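Long-range contacts in Alpha/beta hydrolase fold-3 domain protein (Sulfolobus islandicus, PDB 5LK6), which probably hydrolyses carboxylic esters, as a thermostable lipase or carboxylesterase of the alpha/beta hydrolase fold: residues L74-G79 / P92-I97; G275-F280 / D288-I293. One frame throughout, in Å; residues are numbered along the deposited sequence.

Contact 1: L74-G79 / P92-I97; sequences LIYLHG and PLCRAI
A cysteine sulfur beside a tyrosine ring is the distinctive feature of this contact. Cys94 SG lies 4.5 Å from the centre of the Tyr76 ring, 40° off the ring normal, an oblique sulfur-aromatic approach. The sulfur sits nearest the root of the ring, 3.7 Å from Tyr76 CD2, with Tyr76 CG a little farther. Ile97 comes from the same side of the ring plane, crossing Tyr76 at about a right angle, its CD1 methyl 3.8 Å from Tyr76 CE1. Leu93, also on that side, reaches the phenol end, where its CD2 lies 3.6 Å from Tyr76 OH. CG of Tyr76 stands anti to the backbone N (chi1 -164°), on a CB that points toward the helix, and this starts the ring off in the helix's direction. Two residues earlier on the strand, Leu74 CD2 packs 3.8 Å from Ile97 CG2, the two side chains crossing at about a right angle.

All five touching side chains are buried. The Tyr76 hydroxyl, at the end of this apolar cluster, is hydrogen-bonded to Asp150 OD1, at the end of strand 144-150 within the likely nucleophile elbow; the bond would hold the phenol end at that turn. The strand then runs into His78 and Gly79, the start of an HGGG sequence which in related esterases supplies backbone N-H groups to the oxyanion hole. His78 ND1 donates to Gly79 O at 2.6 Å, and the ring also stacks on Tyr110.

Strand 74-77 and helix 92-97 run nearly antiparallel, at 158°, with their axes 10.7 Å apart. They begin a beta-alpha-beta crossover completed by strand 104-108. That strand and strand 144-150 flank strand 72-77 in the sheet, while helix 120-133 packs against Ile75 and Leu77.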
loop_
_atom_site.group_PDB
_atom_site.type_symbol
_atom_site.label_atom_id
_atom_site.label_comp_id
_atom_site.label_asym_id
_atom_site.label_seq_id
_atom_site.Cartn_x
_atom_site.Cartn_y
_atom_site.Cartn_z
ATOM N N LEU A 74 -2.728 17.475 -9.318
ATOM C CA LEU A 74 -2.681 16.115 -9.892
ATOM C C LEU A 74 -3.520 16.069 -11.173
ATOM O O LEU A 74 -4.730 16.312 -11.129
ATOM C CB LEU A 74 -3.220 15.105 -8.889
ATOM C CG LEU A 74 -3.234 13.632 -9.356
ATOM C CD1 LEU A 74 -1.811 13.123 -9.449
ATOM C CD2 LEU A 74 -4.080 12.780 -8.418
ATOM N N ILE A 75 -2.880 15.763 -12.293
ATOM C CA ILE A 75 -3.621 15.446 -13.508
ATOM C C ILE A 75 -4.115 13.994 -13.383
ATOM O O ILE A 75 -3.310 13.071 -13.163
ATOM C CB ILE A 75 -2.743 15.499 -14.758
ATOM C CG1 ILE A 75 -2.039 16.862 -14.882
ATOM C CG2 ILE A 75 -3.604 15.146 -15.984
ATOM C CD1 ILE A 75 -2.987 18.041 -15.053
ATOM N N TYR A 76 -5.425 13.807 -13.505
ATOM C CA TYR A 76 -6.007 12.485 -13.398
ATOM C C TYR A 76 -6.614 12.097 -14.731
ATOM O O TYR A 76 -7.503 12.783 -15.183
ATOM C CB TYR A 76 -7.032 12.350 -12.267
ATOM C CG TYR A 76 -7.281 10.881 -11.989
ATOM C CD1 TYR A 76 -6.435 10.154 -11.169
ATOM C CD2 TYR A 76 -8.276 10.186 -12.672
ATOM C CE1 TYR A 76 -6.632 8.802 -10.959
ATOM C CE2 TYR A 76 -8.463 8.829 -12.473
ATOM C CZ TYR A 76 -7.645 8.136 -11.619
ATOM O OH TYR A 76 -7.845 6.772 -11.442
ATOM N N LEU A 77 -6.116 10.999 -15.311
ATOM C CA LEU A 77 -6.604 10.420 -16.569
ATOM C C LEU A 77 -7.379 9.127 -16.316
ATOM O O LEU A 77 -6.784 8.150 -15.824
ATOM C CB LEU A 77 -5.405 10.116 -17.456
ATOM C CG LEU A 77 -4.424 11.295 -17.568
ATOM C CD1 LEU A 77 -3.133 10.874 -18.279
ATOM C CD2 LEU A 77 -5.076 12.503 -18.246
ATOM N N HIS A 78 -8.697 9.109 -16.597
ATOM C CA HIS A 78 -9.520 7.962 -16.216
ATOM C C HIS A 78 -9.222 6.696 -17.034
ATOM O O HIS A 78 -8.747 6.759 -18.148
ATOM C CB HIS A 78 -11.011 8.312 -16.343
ATOM C CG HIS A 78 -11.489 8.510 -17.756
ATOM N ND1 HIS A 78 -11.889 7.461 -18.557
ATOM C CD2 HIS A 78 -11.621 9.628 -18.507
ATOM C CE1 HIS A 78 -12.230 7.926 -19.748
ATOM N NE2 HIS A 78 -12.060 9.235 -19.746
ATOM N N GLY A 79 -9.527 5.535 -16.483
ATOM C CA GLY A 79 -9.537 4.271 -17.264
ATOM C C GLY A 79 -10.812 3.998 -18.043
ATOM O O GLY A 79 -11.670 4.865 -18.150
ATOM N N PRO A 92 -16.888 10.284 -8.393
ATOM C CA PRO A 92 -16.662 9.774 -7.048
ATOM C C PRO A 92 -15.199 9.439 -6.690
ATOM O O PRO A 92 -14.716 9.790 -5.601
ATOM C CB PRO A 92 -17.532 8.519 -6.990
ATOM C CG PRO A 92 -18.643 8.808 -7.923
ATOM C CD PRO A 92 -17.976 9.552 -9.057
ATOM N N LEU A 93 -14.490 8.796 -7.594
ATOM C CA LEU A 93 -13.104 8.483 -7.313
ATOM C C LEU A 93 -12.247 9.746 -7.221
ATOM O O LEU A 93 -11.369 9.831 -6.370
ATOM C CB LEU A 93 -12.576 7.537 -8.390
ATOM C CG LEU A 93 -11.106 7.153 -8.341
ATOM C CD1 LEU A 93 -10.739 6.468 -7.049
ATOM C CD2 LEU A 93 -10.814 6.249 -9.528
ATOM N N CYS A 94 -12.476 10.697 -8.122
ATOM C CA CYS A 94 -11.604 11.848 -8.214
ATOM C C CYS A 94 -11.826 12.697 -7.001
ATOM O O CYS A 94 -10.887 13.248 -6.471
ATOM C CB CYS A 94 -11.852 12.667 -9.461
ATOM S SG CYS A 94 -11.077 11.948 -10.918
ATOM N N ARG A 95 -13.073 12.761 -6.554
ATOM C CA ARG A 95 -13.398 13.442 -5.291
ATOM C C ARG A 95 -12.668 12.835 -4.139
ATOM O O ARG A 95 -12.128 13.552 -3.343
ATOM C CB ARG A 95 -14.903 13.400 -4.989
ATOM C CG ARG A 95 -15.709 14.431 -5.767
ATOM C CD ARG A 95 -17.197 14.124 -5.636
ATOM N NE ARG A 95 -17.956 15.194 -6.280
ATOM C CZ ARG A 95 -18.199 16.397 -5.752
ATOM N NH1 ARG A 95 -17.806 16.735 -4.528
ATOM N NH2 ARG A 95 -18.852 17.274 -6.484
ATOM N N ALA A 96 -12.665 11.503 -4.070
ATOM C CA ALA A 96 -12.029 10.757 -2.994
ATOM C C ALA A 96 -10.525 10.917 -3.008
ATOM O O ALA A 96 -9.906 11.029 -1.958
ATOM C CB ALA A 96 -12.401 9.290 -3.056
ATOM N N ILE A 97 -9.925 10.940 -4.189
ATOM C CA ILE A 97 -8.493 11.253 -4.249
ATOM C C ILE A 97 -8.211 12.677 -3.742
ATOM O O ILE A 97 -7.283 12.890 -2.963
ATOM C CB ILE A 97 -7.980 11.044 -5.665
ATOM C CG1 ILE A 97 -8.012 9.549 -5.930
ATOM C CG2 ILE A 97 -6.603 11.638 -5.857
ATOM C CD1 ILE A 97 -7.819 9.218 -7.374
#

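Contact 2: G275-F280 / D288-I293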
loop_
_atom_site.group_PDB
_atom_site.type_symbol
_atom_site.label_atom_id
_atom_site.label_comp_id
_atom_site.label_asym_id
_atom_site.label_seq_id
_atom_site.Cartn_x
_atom_site.Cartn_y
_atom_site.Cartn_z
ATOM N N GLY A 275 -9.478 -2.805 -11.551
ATOM C CA GLY A 275 -10.541 -1.786 -11.444
ATOM C C GLY A 275 -11.111 -1.552 -10.046
ATOM O O GLY A 275 -12.066 -0.798 -9.908
ATOM N N PHE A 276 -10.531 -2.171 -9.024
ATOM C CA PHE A 276 -11.088 -2.146 -7.693
ATOM C C PHE A 276 -11.240 -0.743 -7.034
ATOM O O PHE A 276 -12.093 -0.588 -6.182
ATOM C CB PHE A 276 -10.377 -3.164 -6.737
ATOM C CG PHE A 276 -8.987 -2.766 -6.267
ATOM C CD1 PHE A 276 -7.875 -2.931 -7.075
ATOM C CD2 PHE A 276 -8.787 -2.311 -4.972
ATOM C CE1 PHE A 276 -6.619 -2.590 -6.646
ATOM C CE2 PHE A 276 -7.516 -1.949 -4.527
ATOM C CZ PHE A 276 -6.426 -2.086 -5.376
ATOM N N LEU A 277 -10.427 0.255 -7.405
ATOM C CA LEU A 277 -10.617 1.614 -6.882
ATOM C C LEU A 277 -11.959 2.246 -7.334
ATOM O O LEU A 277 -12.523 3.027 -6.596
ATOM C CB LEU A 277 -9.466 2.561 -7.264
ATOM C CG LEU A 277 -8.214 2.459 -6.388
ATOM C CD1 LEU A 277 -7.431 1.189 -6.680
ATOM C CD2 LEU A 277 -7.341 3.706 -6.570
ATOM N N SER A 278 -12.443 1.912 -8.539
ATOM C CA SER A 278 -13.698 2.470 -9.027
ATOM C C SER A 278 -14.884 1.961 -8.163
ATOM O O SER A 278 -15.951 2.604 -8.111
ATOM C CB SER A 278 -13.904 2.164 -10.530
ATOM O OG SER A 278 -12.910 2.734 -11.368
ATOM N N PHE A 279 -14.680 0.827 -7.473
ATOM C CA PHE A 279 -15.728 0.172 -6.697
ATOM C C PHE A 279 -15.348 0.092 -5.250
ATOM O O PHE A 279 -15.691 -0.882 -4.542
ATOM C CB PHE A 279 -16.038 -1.192 -7.289
ATOM C CG PHE A 279 -16.160 -1.133 -8.746
ATOM C CD1 PHE A 279 -17.121 -0.359 -9.304
ATOM C CD2 PHE A 279 -15.210 -1.741 -9.582
ATOM C CE1 PHE A 279 -17.191 -0.230 -10.705
ATOM C CE2 PHE A 279 -15.280 -1.635 -10.967
ATOM C CZ PHE A 279 -16.277 -0.876 -11.531
ATOM N N PHE A 280 -14.733 1.174 -4.784
ATOM C CA PHE A 280 -14.288 1.251 -3.390
ATOM C C PHE A 280 -15.372 1.030 -2.325
ATOM O O PHE A 280 -15.037 0.533 -1.283
ATOM C CB PHE A 280 -13.476 2.527 -3.107
ATOM C CG PHE A 280 -14.263 3.824 -3.217
ATOM C CD1 PHE A 280 -15.028 4.283 -2.147
ATOM C CD2 PHE A 280 -14.179 4.615 -4.361
ATOM C CE1 PHE A 280 -15.728 5.492 -2.247
ATOM C CE2 PHE A 280 -14.866 5.807 -4.471
ATOM C CZ PHE A 280 -15.651 6.245 -3.417
ATOM N N ASP A 288 -8.319 1.780 0.845
ATOM C CA ASP A 288 -6.916 1.736 1.304
ATOM C C ASP A 288 -5.961 2.173 0.219
ATOM O O ASP A 288 -5.040 2.895 0.501
ATOM C CB ASP A 288 -6.565 0.378 1.911
ATOM C CG ASP A 288 -7.418 0.058 3.143
ATOM O OD1 ASP A 288 -7.907 0.991 3.827
ATOM O OD2 ASP A 288 -7.588 -1.147 3.438
ATOM N N ALA A 289 -6.221 1.800 -1.020
ATOM C CA ALA A 289 -5.438 2.282 -2.154
ATOM C C ALA A 289 -5.577 3.775 -2.341
ATOM O O ALA A 289 -4.626 4.454 -2.699
ATOM C CB ALA A 289 -5.881 1.588 -3.425
ATOM N N ILE A 290 -6.784 4.283 -2.144
ATOM C CA ILE A 290 -7.008 5.736 -2.226
ATOM C C ILE A 290 -6.208 6.470 -1.138
ATOM O O ILE A 290 -5.527 7.451 -1.423
ATOM C CB ILE A 290 -8.499 6.097 -2.171
ATOM C CG1 ILE A 290 -9.153 5.646 -3.471
ATOM C CG2 ILE A 290 -8.684 7.606 -2.019
ATOM C CD1 ILE A 290 -10.664 5.438 -3.391
ATOM N N SER A 291 -6.283 5.959 0.081
ATOM C CA SER A 291 -5.448 6.411 1.154
ATOM C C SER A 291 -3.962 6.385 0.812
ATOM O O SER A 291 -3.263 7.367 1.051
ATOM C CB SER A 291 -5.674 5.541 2.376
ATOM O OG SER A 291 -6.896 5.818 2.999
ATOM N N LEU A 292 -3.464 5.289 0.232
ATOM C CA LEU A 292 -2.028 5.233 -0.179
ATOM C C LEU A 292 -1.660 6.369 -1.124
ATOM O O LEU A 292 -0.689 7.069 -0.908
ATOM C CB LEU A 292 -1.669 3.887 -0.805
ATOM C CG LEU A 292 -0.207 3.640 -1.208
ATOM C CD1 LEU A 292 0.687 3.744 -0.002
ATOM C CD2 LEU A 292 -0.125 2.252 -1.773
ATOM N N ILE A 293 -2.512 6.561 -2.110
ATOM C CA ILE A 293 -2.329 7.551 -3.126
ATOM C C ILE A 293 -2.297 8.946 -2.503
ATOM O O ILE A 293 -1.392 9.760 -2.774
ATOM C CB ILE A 293 -3.427 7.421 -4.218
ATOM C CG1 ILE A 293 -3.184 6.139 -5.020
ATOM C CG2 ILE A 293 -3.412 8.617 -5.173
ATOM C CD1 ILE A 293 -4.362 5.705 -5.866
#
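The Phe276 ring carries Leu277 CD1 over the centre of one face, 3.6 Å above the plane, and meets Ala289 obliquely, its CE2 lying 4.0 Å from Ala289 CB. The Phe280 ring has Leu277 O at its edge, in plane, while the CD1 methyl of Ile290 approaches obliquely, 3.7 Å from Phe280 CD2. Phe280 and Ile290 cross at about a right angle.

Leu277 carries the middle of the contact with the helix. With CG anti to the carbonyl carbon (chi1 -81°), that atom comes to 3.9 Å from Ala289 CB. Leu277 CD1 packs closer still, 3.6 Å from Ala289 CB, and Leu277 CD2 meets Ile293 CD1 tip to tip at 3.7 Å. An alanine in place of Leu277 would probably leave a gap beside Ala289 CB and deprive the Phe276 face and Ile293 CD1 of the methyl groups that meet them.

The loop 275-280, with helical backbone angles at 276-278, packs on helix 285-302. Leu277 and Ile293 also rest on strand 173-176, Leu277 and Ile290 on Leu93 of helix 91-101. Farther round helix 285-302, Asp288 forms a salt bridge with Arg299 of the second subunit, so this helix also belongs to the dimer interface.

Overall arrangement
Contacts 1 and 2 follow one another along the chain, yet their centres lie about 10 Å apart and they touch directly. Helix 91-101 joins them: Leu93 CD1 lies 3.8 Å from Ile290 CD1, and Ala96 O is 3.6 Å from Ile290 CG2, so one helix packs against both strand 72-77 and helix 285-302. Both contacts lie close to the probable catalytic centre, whose likely triad is Ser151, His274 and Asp244. In contact 1 Tyr76 touches the likely nucleophile elbow; in contact 2 segment 275-280 directly follows His274, and Phe276 lies near the likely triad without touching it.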